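Post-proline cleaving enzyme (Rickettsia typhi, PDB 4HVT) probably acts as a serine oligopeptidase that hydrolyses short peptides on the carboxyl side of proline residues. Local coordinates at residues A[560-566]-A[583-589]. Residues are numbered along the deposited sequence; the frame is centred on the assembly and turned at random.
Sequences LGIKGGS and FGAVACE
Glu589 OE2 is gripped twice: by a salt bridge with Lys563 NZ, at 3.6 Å, and by a water that donates to it at 2.9 Å while accepting from NZ. The lysine chain runs past OE2 at a slant, its CG 3.2 Å from that oxygen, and a bend at the last torsion (chi4 -68°) keeps the ammonium beside OE2 rather than letting it run on past. A long lysine suits this place because NZ can serve two carboxylates, Glu589 and Glu483; the glutamate's other oxygen, OE1, bonds to Tyr694 of helix 688-706. Between the strands runs a parallel ladder, in which Ile562 N reaches Ala585 O and Glu589 N meets Gly564 O at 2.9 Å. These are neighbouring central strands of an alpha/beta-hydrolase sheet, joined by helix 567-578 in a beta-alpha-beta crossover. Ser566, bonded through OG to His682, has the position and strained backbone (phi 65°) of a nucleophile elbow, consistent with the catalytic serine; its N donates to Glu589 O. Gly565 CA makes a CA-H...O contact to that same oxygen, at 3.0 Å. On the helix 567-578 side, Ile562 spreads its branches over its neighbours: CD1 makes a CH-pi contact over the centre of the Phe583 ring, 4.0 Å from its centroid, CG2 touches Phe583 CD1 at 3.5 Å, and CG1 packs against Val586 CG2. Small Ala585 and Ala587, on the other face, leave room for Phe702.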
loop_
_atom_site.group_PDB
_atom_site.type_symbol
_atom_site.label_atom_id
_atom_site.label_comp_id
_atom_site.label_asym_id
_atom_site.label_seq_id
_atom_site.Cartn_x
_atom_site.Cartn_y
_atom_site.Cartn_z
ATOM N N LEU A 560 -2.165 21.843 16.335
ATOM C CA LEU A 560 -1.823 21.187 15.061
ATOM C C LEU A 560 -1.009 19.924 15.278
ATOM O O LEU A 560 0.158 19.959 15.744
ATOM C CB LEU A 560 -1.100 22.153 14.108
ATOM C CG LEU A 560 -0.668 21.518 12.789
ATOM C CD1 LEU A 560 -1.857 20.870 12.043
ATOM C CD2 LEU A 560 0.102 22.518 11.917
ATOM N N GLY A 561 -1.593 18.787 14.886
ATOM C CA GLY A 561 -0.851 17.533 14.920
ATOM C C GLY A 561 -0.606 16.995 13.525
ATOM O O GLY A 561 -1.319 17.311 12.582
ATOM N N ILE A 562 0.505 16.278 13.411
ATOM C CA ILE A 562 0.931 15.764 12.148
ATOM C C ILE A 562 1.168 14.263 12.296
ATOM O O ILE A 562 1.567 13.799 13.353
ATOM C CB ILE A 562 2.191 16.464 11.590
ATOM C CG1 ILE A 562 3.357 16.405 12.574
ATOM C CG2 ILE A 562 1.869 17.898 11.189
ATOM C CD1 ILE A 562 4.673 16.871 11.930
ATOM N N LYS A 563 0.825 13.524 11.253
ATOM C CA LYS A 563 0.854 12.042 11.279
ATOM C C LYS A 563 1.377 11.470 9.951
ATOM O O LYS A 563 0.972 11.933 8.898
ATOM C CB LYS A 563 -0.558 11.572 11.644
ATOM C CG LYS A 563 -0.791 10.089 11.692
ATOM C CD LYS A 563 -2.306 9.794 11.763
ATOM C CE LYS A 563 -2.671 8.407 11.249
ATOM N NZ LYS A 563 -2.482 8.211 9.791
ATOM N N GLY A 564 2.318 10.531 10.040
ATOM C CA GLY A 564 2.895 9.873 8.853
ATOM C C GLY A 564 3.550 8.541 9.213
ATOM O O GLY A 564 4.002 8.322 10.332
ATOM N N GLY A 565 3.510 7.608 8.278
ATOM C CA GLY A 565 3.980 6.240 8.477
ATOM C C GLY A 565 4.983 5.883 7.386
ATOM O O GLY A 565 4.835 6.289 6.280
ATOM N N SER A 566 5.940 5.042 7.711
ATOM C CA SER A 566 6.880 4.493 6.739
ATOM C C SER A 566 7.720 5.670 6.213
ATOM O O SER A 566 8.294 6.406 6.973
ATOM C CB SER A 566 6.096 3.725 5.653
ATOM O OG SER A 566 6.906 2.917 4.847
ATOM N N PHE A 583 4.161 22.892 15.278
ATOM C CA PHE A 583 3.355 21.702 15.622
ATOM C C PHE A 583 3.184 21.474 17.092
ATOM O O PHE A 583 4.021 21.899 17.948
ATOM C CB PHE A 583 3.993 20.426 15.011
ATOM C CG PHE A 583 4.383 20.610 13.618
ATOM C CD1 PHE A 583 3.390 20.678 12.632
ATOM C CD2 PHE A 583 5.710 20.702 13.254
ATOM C CE1 PHE A 583 3.704 20.880 11.308
ATOM C CE2 PHE A 583 6.029 20.934 11.930
ATOM C CZ PHE A 583 5.058 21.004 10.966
ATOM N N GLY A 584 2.058 20.877 17.427
ATOM C CA GLY A 584 1.723 20.567 18.820
ATOM C C GLY A 584 1.776 19.081 19.181
ATOM O O GLY A 584 1.837 18.730 20.371
ATOM N N ALA A 585 1.727 18.209 18.180
ATOM C CA ALA A 585 1.802 16.760 18.372
ATOM C C ALA A 585 2.184 16.048 17.050
ATOM O O ALA A 585 1.957 16.547 15.930
ATOM C CB ALA A 585 0.487 16.193 18.889
ATOM N N VAL A 586 2.866 14.950 17.240
ATOM C CA VAL A 586 3.372 14.157 16.138
ATOM C C VAL A 586 3.138 12.655 16.380
ATOM O O VAL A 586 3.355 12.157 17.475
ATOM C CB VAL A 586 4.875 14.364 15.969
ATOM C CG1 VAL A 586 5.380 13.627 14.743
ATOM C CG2 VAL A 586 5.274 15.834 15.829
ATOM N N ALA A 587 2.730 11.931 15.341
ATOM C CA ALA A 587 2.764 10.460 15.341
ATOM C C ALA A 587 3.660 9.989 14.188
ATOM O O ALA A 587 3.424 10.309 13.044
ATOM C CB ALA A 587 1.366 9.882 15.268
ATOM N N CYS A 588 4.768 9.349 14.568
ATOM C CA CYS A 588 5.807 8.848 13.705
ATOM C C CYS A 588 5.658 7.333 13.695
ATOM O O CYS A 588 6.094 6.631 14.626
ATOM C CB CYS A 588 7.109 9.280 14.305
ATOM S SG CYS A 588 8.545 8.864 13.308
ATOM N N GLU A 589 5.009 6.823 12.658
ATOM C CA GLU A 589 4.558 5.444 12.677
ATOM C C GLU A 589 5.436 4.570 11.783
ATOM O O GLU A 589 5.707 4.962 10.635
ATOM C CB GLU A 589 3.131 5.364 12.167
ATOM C CG GLU A 589 2.186 6.295 12.870
ATOM C CD GLU A 589 0.787 6.177 12.337
ATOM O OE1 GLU A 589 0.123 5.131 12.579
ATOM O OE2 GLU A 589 0.351 7.153 11.659
HETATM O O HOH W 1 -0.154 7.737 8.867
#